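Transcriptional regulator (Enterococcus faecalis, PDB 3QFI) is of unknown precise function but is named a transcriptional regulator and belongs to the LytR-CpsA-Psr family, with an alpha/beta fold built around a mixed beta-sheet. Local coordinates at residues Q19-S23 with V48-K53; T75-L79 with D241-Q245; G122-N128 with P141-L147. All coordinates share one frame; numbering follows the deposited sequence.

Overall arrangement
The three contacts lie far apart on one chain. Interaction 1 is buried and pairs strands 22-28 and 44-51, neighbours in the six-stranded mixed sheet at the core of the alpha/beta fold. Interaction 2 sits on the other side of the chain's centre, about 31 Å from interaction 1 between centres, and brings strand 75-78 of one two-stranded sheet up to strand 243-247 of another. Interaction 3, the antiparallel pair 124-128 and 145-147, is about 35 Å from interaction 2 and 28 Å from interaction 1, centre to centre. Along the chain interaction 1 closes first; interaction 2 then spans 161 residues and encloses interaction 3, joining two strands far apart in sequence.

Interaction 1 of 3, residues Q19-S23 with V48-K53; sequences QEPFS and VTINPK
I50 lies alongside F22, both side chains leaving the sheet on the same face. I50 CB comes within 3.8 Å of F22 CE2. CG1 goes further in over one face of the F22 ring, toward its rim, and makes a CH-pi contact 3.9 Å from the ring centroid; the other branch, CG2, only grazes CE2. F22 turns its ring back over I50 because CG is placed between the backbone N and the carbonyl carbon (chi1 71°). Y220 meets this ring edge-to-face. The pair belongs to the antiparallel strands 22-28 and 44-51 of the central mixed sheet. In the hydrogen-bonded F22-I50 pair, I50 N gives a nearly straight bond to F22 O (2.8 Å), and F22 N reaches I50 O at 3.0 Å, more bent at 139°. Just before the strand, the P21 ring packs beside N51, with CG 3.3 Å from N51 OD1. K53 runs extended from CB to its tip and crosses that ring at about a right angle: its CD meets P21 CG at 3.7 Å, CE comes 3.4 Å from P21 CD, and NZ ends 3.6 Å from P21 CD. S23 OG is hydrogen-bonded to P102 O.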
loop_
_atom_site.group_PDB
_atom_site.type_symbol
_atom_site.label_atom_id
_atom_site.label_comp_id
_atom_site.label_asym_id
_atom_site.label_seq_id
_atom_site.Cartn_x
_atom_site.Cartn_y
_atom_site.Cartn_z
ATOM N N GLN A 19 13.255 2.240 18.108
ATOM C CA GLN A 19 13.459 2.058 16.677
ATOM C C GLN A 19 13.313 0.579 16.336
ATOM O O GLN A 19 14.171 -0.063 15.718
ATOM C CB GLN A 19 14.825 2.585 16.230
ATOM C CG GLN A 19 15.996 1.696 16.579
ATOM C CD GLN A 19 17.145 1.834 15.593
ATOM O OE1 GLN A 19 18.035 0.982 15.548
ATOM N NE2 GLN A 19 17.136 2.916 14.804
ATOM N N GLU A 20 12.196 0.039 16.780
ATOM C CA GLU A 20 11.880 -1.342 16.534
ATOM C C GLU A 20 11.176 -1.301 15.183
ATOM O O GLU A 20 10.399 -0.383 14.899
ATOM C CB GLU A 20 10.963 -1.829 17.646
ATOM C CG GLU A 20 10.733 -3.305 17.716
ATOM C CD GLU A 20 10.082 -3.695 19.037
ATOM O OE1 GLU A 20 10.778 -3.627 20.073
ATOM O OE2 GLU A 20 8.880 -4.042 19.043
ATOM N N PRO A 21 11.478 -2.267 14.312
ATOM C CA PRO A 21 10.883 -2.364 12.970
ATOM C C PRO A 21 9.367 -2.360 13.073
ATOM O O PRO A 21 8.795 -3.055 13.909
ATOM C CB PRO A 21 11.408 -3.698 12.454
ATOM C CG PRO A 21 12.752 -3.818 13.160
ATOM C CD PRO A 21 12.413 -3.375 14.561
ATOM N N PHE A 22 8.700 -1.584 12.236
ATOM C CA PHE A 22 7.253 -1.568 12.325
ATOM C C PHE A 22 6.645 -1.525 10.929
ATOM O O PHE A 22 7.352 -1.337 9.932
ATOM C CB PHE A 22 6.795 -0.384 13.183
ATOM C CG PHE A 22 6.979 0.931 12.525
ATOM C CD1 PHE A 22 5.973 1.468 11.742
ATOM C CD2 PHE A 22 8.169 1.619 12.653
ATOM C CE1 PHE A 22 6.143 2.690 11.086
ATOM C CE2 PHE A 22 8.357 2.842 12.005
ATOM C CZ PHE A 22 7.332 3.374 11.217
ATOM N N SER A 23 5.334 -1.694 10.861
ATOM C CA SER A 23 4.662 -1.734 9.575
ATOM C C SER A 23 3.465 -0.806 9.547
ATOM O O SER A 23 2.901 -0.462 10.589
ATOM C CB SER A 23 4.183 -3.151 9.303
ATOM O OG SER A 23 2.982 -3.384 10.014
ATOM N N VAL A 48 3.649 -0.980 3.955
ATOM C CA VAL A 48 5.065 -0.627 3.995
ATOM C C VAL A 48 5.696 -1.158 5.275
ATOM O O VAL A 48 5.090 -1.081 6.346
ATOM C CB VAL A 48 5.264 0.917 3.945
ATOM C CG1 VAL A 48 6.737 1.269 4.109
ATOM C CG2 VAL A 48 4.744 1.459 2.635
ATOM N N THR A 49 6.894 -1.726 5.163
ATOM C CA THR A 49 7.600 -2.222 6.342
ATOM C C THR A 49 8.867 -1.396 6.536
ATOM O O THR A 49 9.688 -1.263 5.624
ATOM C CB THR A 49 7.988 -3.727 6.240
ATOM O OG1 THR A 49 8.726 -3.970 5.035
ATOM C CG2 THR A 49 6.743 -4.601 6.280
ATOM N N ILE A 50 8.999 -0.822 7.724
ATOM C CA ILE A 50 10.146 0.001 8.061
ATOM C C ILE A 50 11.081 -0.863 8.904
ATOM O O ILE A 50 10.741 -1.249 10.025
ATOM C CB ILE A 50 9.690 1.256 8.860
ATOM C CG1 ILE A 50 8.477 1.889 8.171
ATOM C CG2 ILE A 50 10.821 2.289 8.954
ATOM C CD1 ILE A 50 8.737 2.333 6.750
ATOM N N ASN A 51 12.243 -1.196 8.342
ATOM C CA ASN A 51 13.233 -2.009 9.040
ATOM C C ASN A 51 14.592 -1.332 9.032
ATOM O O ASN A 51 15.391 -1.535 8.126
ATOM C CB ASN A 51 13.366 -3.392 8.408
ATOM C CG ASN A 51 14.374 -4.264 9.141
ATOM O OD1 ASN A 51 14.238 -4.526 10.346
ATOM N ND2 ASN A 51 15.398 -4.713 8.421
ATOM N N PRO A 52 14.869 -0.513 10.051
ATOM C CA PRO A 52 16.151 0.186 10.136
ATOM C C PRO A 52 17.333 -0.758 10.340
ATOM O O PRO A 52 18.454 -0.428 9.983
ATOM C CB PRO A 52 15.948 1.137 11.314
ATOM C CG PRO A 52 15.002 0.378 12.198
ATOM C CD PRO A 52 14.011 -0.190 11.206
ATOM N N LYS A 53 17.085 -1.934 10.904
ATOM C CA LYS A 53 18.159 -2.890 11.137
ATOM C C LYS A 53 18.779 -3.351 9.820
ATOM O O LYS A 53 19.840 -3.970 9.804
ATOM C CB LYS A 53 17.631 -4.096 11.921
ATOM C CG LYS A 53 16.955 -3.727 13.251
ATOM C CD LYS A 53 16.210 -4.917 13.854
ATOM C CE LYS A 53 15.560 -4.558 15.182
ATOM N NZ LYS A 53 14.858 -5.722 15.795
#

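Interaction 2 of 3, residues T75-L79 with D241-Q245; sequences TQDKL and DIYYQ
The Y244 ring meets D77 at its edge, where OD1 lies near the ring plane, 4.1 Å from CE2; the carboxylate and ring planes are turned 39° apart. The K78 chain crosses the Y244 side chain at about a right angle, its CE 3.9 Å from Y244 CD2. Farther along, K78 NZ stands 5.1 Å from the centroid of the Y244 ring, a long cation-pi approach that can be at most a weak attraction. The ammonium group has a firmer partner in the backbone, donating to Y243 O at 2.9 Å from a position tilted 25° out of the carbonyl plane; a bend at chi3 is part of the path that brings NZ there. Strand 75-78 and the segment 243-245, from separate two-stranded sheets, run at 101° to each other. Between them it is the K78 side chain that makes the link, while Q245 makes backbone bonds to L67 of the neighbouring strand 67-70. I242 CG2 touches the end of the lysine, 4.1 Å from K78 CE. D65 forms a salt bridge with K78 NZ, which therefore has both a carboxylate and a carbonyl acceptor. D77 OD1 also receives the backbone N-H of K78 on its anti lone pair, holding the carboxylate beside the ring.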
loop_
_atom_site.group_PDB
_atom_site.type_symbol
_atom_site.label_atom_id
_atom_site.label_comp_id
_atom_site.label_asym_id
_atom_site.label_seq_id
_atom_site.Cartn_x
_atom_site.Cartn_y
_atom_site.Cartn_z
ATOM N N THR A 75 -16.918 -14.361 5.534
ATOM C CA THR A 75 -17.080 -14.702 4.136
ATOM C C THR A 75 -15.721 -14.504 3.480
ATOM O O THR A 75 -14.760 -14.061 4.123
ATOM C CB THR A 75 -18.164 -13.812 3.414
ATOM O OG1 THR A 75 -17.708 -12.458 3.290
ATOM C CG2 THR A 75 -19.483 -13.819 4.197
ATOM N N GLN A 76 -15.644 -14.883 2.212
ATOM C CA GLN A 76 -14.442 -14.743 1.412
ATOM C C GLN A 76 -14.884 -13.894 0.251
ATOM O O GLN A 76 -15.757 -14.310 -0.509
ATOM C CB GLN A 76 -13.956 -16.089 0.859
ATOM C CG GLN A 76 -13.321 -17.037 1.869
ATOM C CD GLN A 76 -14.354 -17.688 2.774
ATOM O OE1 GLN A 76 -15.208 -18.451 2.312
ATOM N NE2 GLN A 76 -14.287 -17.385 4.070
ATOM N N ASP A 77 -14.294 -12.711 0.123
ATOM C CA ASP A 77 -14.626 -11.792 -0.963
ATOM C C ASP A 77 -13.328 -11.186 -1.471
ATOM O O ASP A 77 -12.254 -11.561 -1.023
ATOM C CB ASP A 77 -15.542 -10.671 -0.456
ATOM C CG ASP A 77 -16.630 -10.315 -1.446
ATOM O OD1 ASP A 77 -16.321 -10.157 -2.654
ATOM O OD2 ASP A 77 -17.799 -10.186 -1.011
ATOM N N LYS A 78 -13.420 -10.254 -2.413
ATOM C CA LYS A 78 -12.216 -9.593 -2.905
ATOM C C LYS A 78 -11.839 -8.537 -1.874
ATOM O O LYS A 78 -12.707 -7.813 -1.389
ATOM C CB LYS A 78 -12.460 -8.943 -4.273
ATOM C CG LYS A 78 -13.733 -8.134 -4.377
ATOM C CD LYS A 78 -13.910 -7.568 -5.776
ATOM C CE LYS A 78 -13.691 -8.625 -6.839
ATOM N NZ LYS A 78 -13.829 -8.077 -8.217
ATOM N N LEU A 79 -10.552 -8.493 -1.528
ATOM C CA LEU A 79 -9.989 -7.562 -0.547
ATOM C C LEU A 79 -10.580 -6.154 -0.572
ATOM O O LEU A 79 -10.700 -5.479 0.449
ATOM C CB LEU A 79 -8.479 -7.462 -0.769
ATOM C CG LEU A 79 -7.724 -6.333 -0.066
ATOM C CD1 LEU A 79 -7.690 -6.597 1.432
ATOM C CD2 LEU A 79 -6.316 -6.259 -0.622
ATOM N N ASP A 241 -19.632 -14.729 -12.331
ATOM C CA ASP A 241 -19.492 -13.752 -13.403
ATOM C C ASP A 241 -18.681 -12.548 -12.923
ATOM O O ASP A 241 -18.608 -11.514 -13.598
ATOM C CB ASP A 241 -20.867 -13.292 -13.912
ATOM C CG ASP A 241 -21.750 -14.457 -14.385
ATOM O OD1 ASP A 241 -21.214 -15.566 -14.637
ATOM O OD2 ASP A 241 -22.984 -14.257 -14.518
ATOM N N ILE A 242 -18.071 -12.684 -11.749
ATOM C CA ILE A 242 -17.246 -11.612 -11.205
ATOM C C ILE A 242 -15.792 -12.017 -11.314
ATOM O O ILE A 242 -15.455 -13.169 -11.088
ATOM C CB ILE A 242 -17.581 -11.347 -9.749
ATOM C CG1 ILE A 242 -19.037 -10.888 -9.649
ATOM C CG2 ILE A 242 -16.623 -10.305 -9.175
ATOM C CD1 ILE A 242 -19.441 -10.525 -8.246
ATOM N N TYR A 243 -14.939 -11.067 -11.677
ATOM C CA TYR A 243 -13.514 -11.331 -11.840
ATOM C C TYR A 243 -12.730 -11.258 -10.535
ATOM O O TYR A 243 -12.671 -10.204 -9.898
ATOM C CB TYR A 243 -12.900 -10.334 -12.831
ATOM C CG TYR A 243 -11.386 -10.284 -12.799
ATOM C CD1 TYR A 243 -10.619 -11.218 -13.479
ATOM C CD2 TYR A 243 -10.717 -9.317 -12.045
ATOM C CE1 TYR A 243 -9.221 -11.189 -13.409
ATOM C CE2 TYR A 243 -9.329 -9.285 -11.971
ATOM C CZ TYR A 243 -8.588 -10.221 -12.652
ATOM O OH TYR A 243 -7.213 -10.183 -12.571
ATOM N N TYR A 244 -12.130 -12.370 -10.128
ATOM C CA TYR A 244 -11.322 -12.362 -8.914
ATOM C C TYR A 244 -9.928 -12.782 -9.288
ATOM O O TYR A 244 -9.687 -13.244 -10.394
ATOM C CB TYR A 244 -11.833 -13.344 -7.864
ATOM C CG TYR A 244 -13.236 -13.107 -7.404
ATOM C CD1 TYR A 244 -14.317 -13.546 -8.160
ATOM C CD2 TYR A 244 -13.489 -12.476 -6.188
ATOM C CE1 TYR A 244 -15.608 -13.372 -7.717
ATOM C CE2 TYR A 244 -14.792 -12.294 -5.737
ATOM C CZ TYR A 244 -15.842 -12.748 -6.511
ATOM O OH TYR A 244 -17.135 -12.585 -6.084
ATOM N N GLN A 245 -9.008 -12.621 -8.352
ATOM C CA GLN A 245 -7.626 -13.011 -8.566
ATOM C C GLN A 245 -7.231 -13.958 -7.429
ATOM O O GLN A 245 -7.258 -13.578 -6.252
ATOM C CB GLN A 245 -6.732 -11.767 -8.577
ATOM C CG GLN A 245 -5.249 -12.047 -8.672
ATOM C CD GLN A 245 -4.436 -10.774 -8.737
ATOM O OE1 GLN A 245 -3.303 -10.723 -8.254
ATOM N NE2 GLN A 245 -5.010 -9.730 -9.342
#

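Interaction 3 of 3, residues G122-N128 with P141-L147; sequences GGIEVDN and PAGKIKL
V126 packs through CG2 against two residues of the facing strand, 3.9 Å from I145 CD1 and 4.0 Å from L147 CD2. It crosses the leucine at about a right angle and the isoleucine obliquely. The methyl CG2 stands between the backbone N and the carbonyl carbon (chi1 -56° for CG1), a placement that brings it to both partners. I124 continues this apolar face, with CG1 4.2 Å from L147 CB; beyond the pair Y155 of helix 150-156 touches V126 and L147, while helix 166-184 packs on I124. The two segments form an antiparallel two-stranded sheet, entered directly from helix 111-120 through a Schellman motif at G122. Backbone bonds join I124 with L147 and V126 with I145, the shortest from L147 N to I124 O at 2.7 Å; at the far end G143 N bonds N128 O, while the return bond is weak. The opposite face, bearing E125, D127, K144 and K146, is looser and largely open to solvent. There the methylene end of K144 lies beside the D127 carboxylate, with K144 NZ 4.0 Å from D127 OD2, beyond a salt bridge. E125 lays CG against K146 CA at 3.8 Å, their charged ends well apart.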
loop_
_atom_site.group_PDB
_atom_site.type_symbol
_atom_site.label_atom_id
_atom_site.label_comp_id
_atom_site.label_asym_id
_atom_site.label_seq_id
_atom_site.Cartn_x
_atom_site.Cartn_y
_atom_site.Cartn_z
ATOM N N GLY A 122 5.960 20.693 -1.819
ATOM C CA GLY A 122 6.609 21.352 -2.933
ATOM C C GLY A 122 6.626 20.540 -4.204
ATOM O O GLY A 122 7.384 20.838 -5.130
ATOM N N GLY A 123 5.787 19.511 -4.250
ATOM C CA GLY A 123 5.704 18.675 -5.434
ATOM C C GLY A 123 6.713 17.543 -5.447
ATOM O O GLY A 123 7.555 17.433 -4.557
ATOM N N ILE A 124 6.636 16.701 -6.470
ATOM C CA ILE A 124 7.546 15.575 -6.576
ATOM C C ILE A 124 7.877 15.268 -8.020
ATOM O O ILE A 124 7.043 15.442 -8.905
ATOM C CB ILE A 124 6.938 14.306 -5.945
ATOM C CG1 ILE A 124 5.642 13.937 -6.668
ATOM C CG2 ILE A 124 6.673 14.537 -4.458
ATOM C CD1 ILE A 124 4.999 12.660 -6.159
ATOM N N GLU A 125 9.102 14.815 -8.257
ATOM C CA GLU A 125 9.518 14.464 -9.607
ATOM C C GLU A 125 9.441 12.965 -9.881
ATOM O O GLU A 125 9.902 12.143 -9.085
ATOM C CB GLU A 125 10.933 14.976 -9.889
ATOM C CG GLU A 125 10.952 16.432 -10.347
ATOM C CD GLU A 125 12.133 16.767 -11.246
ATOM O OE1 GLU A 125 13.288 16.721 -10.768
ATOM O OE2 GLU A 125 11.901 17.073 -12.438
ATOM N N VAL A 126 8.832 12.624 -11.014
ATOM C CA VAL A 126 8.694 11.235 -11.433
ATOM C C VAL A 126 9.046 11.123 -12.905
ATOM O O VAL A 126 9.198 12.135 -13.594
ATOM C CB VAL A 126 7.250 10.706 -11.253
ATOM C CG1 VAL A 126 6.800 10.887 -9.814
ATOM C CG2 VAL A 126 6.310 11.409 -12.210
ATOM N N ASP A 127 9.174 9.886 -13.381
ATOM C CA ASP A 127 9.479 9.629 -14.783
ATOM C C ASP A 127 8.261 8.995 -15.460
ATOM O O ASP A 127 8.044 7.785 -15.367
ATOM C CB ASP A 127 10.675 8.689 -14.908
ATOM C CG ASP A 127 11.185 8.586 -16.334
ATOM O OD1 ASP A 127 10.366 8.335 -17.247
ATOM O OD2 ASP A 127 12.408 8.753 -16.542
ATOM N N ASN A 128 7.467 9.819 -16.136
ATOM C CA ASN A 128 6.273 9.342 -16.824
ATOM C C ASN A 128 6.666 8.570 -18.080
ATOM O O ASN A 128 6.975 9.174 -19.105
ATOM C CB ASN A 128 5.382 10.529 -17.208
ATOM C CG ASN A 128 4.074 10.097 -17.841
ATOM O OD1 ASN A 128 3.291 10.923 -18.305
ATOM N ND2 ASN A 128 3.828 8.796 -17.858
ATOM N N PRO A 141 2.387 15.444 -18.625
ATOM C CA PRO A 141 3.421 15.308 -19.658
ATOM C C PRO A 141 4.239 14.028 -19.536
ATOM O O PRO A 141 4.198 13.353 -18.508
ATOM C CB PRO A 141 4.272 16.559 -19.460
ATOM C CG PRO A 141 4.159 16.801 -17.990
ATOM C CD PRO A 141 2.674 16.598 -17.757
ATOM N N ALA A 142 4.979 13.699 -20.592
ATOM C CA ALA A 142 5.811 12.499 -20.607
ATOM C C ALA A 142 7.263 12.822 -20.255
ATOM O O ALA A 142 7.700 13.971 -20.362
ATOM C CB ALA A 142 5.737 11.843 -21.972
ATOM N N GLY A 143 8.005 11.804 -19.829
ATOM C CA GLY A 143 9.396 12.010 -19.464
ATOM C C GLY A 143 9.568 12.580 -18.065
ATOM O O GLY A 143 8.598 12.705 -17.320
ATOM N N LYS A 144 10.800 12.930 -17.705
ATOM C CA LYS A 144 11.086 13.481 -16.380
ATOM C C LYS A 144 10.405 14.826 -16.128
ATOM O O LYS A 144 10.771 15.835 -16.730
ATOM C CB LYS A 144 12.600 13.641 -16.191
ATOM C CG LYS A 144 13.376 12.334 -16.025
ATOM C CD LYS A 144 13.185 11.734 -14.635
ATOM C CE LYS A 144 13.967 10.426 -14.470
ATOM N NZ LYS A 144 15.444 10.595 -14.637
ATOM N N ILE A 145 9.423 14.840 -15.229
ATOM C CA ILE A 145 8.712 16.075 -14.906
ATOM C C ILE A 145 8.268 16.205 -13.445
ATOM O O ILE A 145 8.105 15.214 -12.739
ATOM C CB ILE A 145 7.481 16.265 -15.822
ATOM C CG1 ILE A 145 6.837 14.915 -16.117
ATOM C CG2 ILE A 145 7.893 16.997 -17.097
ATOM C CD1 ILE A 145 6.200 14.267 -14.912
ATOM N N LYS A 146 8.084 17.443 -12.999
ATOM C CA LYS A 146 7.661 17.707 -11.629
ATOM C C LYS A 146 6.142 17.663 -11.540
ATOM O O LYS A 146 5.442 18.140 -12.435
ATOM C CB LYS A 146 8.178 19.073 -11.174
ATOM C CG LYS A 146 7.821 19.424 -9.740
ATOM C CD LYS A 146 8.403 20.774 -9.328
ATOM C CE LYS A 146 9.927 20.763 -9.325
ATOM N NZ LYS A 146 10.465 22.093 -8.921
ATOM N N LEU A 147 5.639 17.091 -10.453
ATOM C CA LEU A 147 4.204 16.962 -10.254
ATOM C C LEU A 147 3.658 17.736 -9.054
ATOM O O LEU A 147 4.288 17.799 -8.000
ATOM C CB LEU A 147 3.857 15.487 -10.111
ATOM C CG LEU A 147 2.957 14.931 -11.216
ATOM C CD1 LEU A 147 3.400 15.428 -12.581
ATOM C CD2 LEU A 147 2.991 13.417 -11.147
#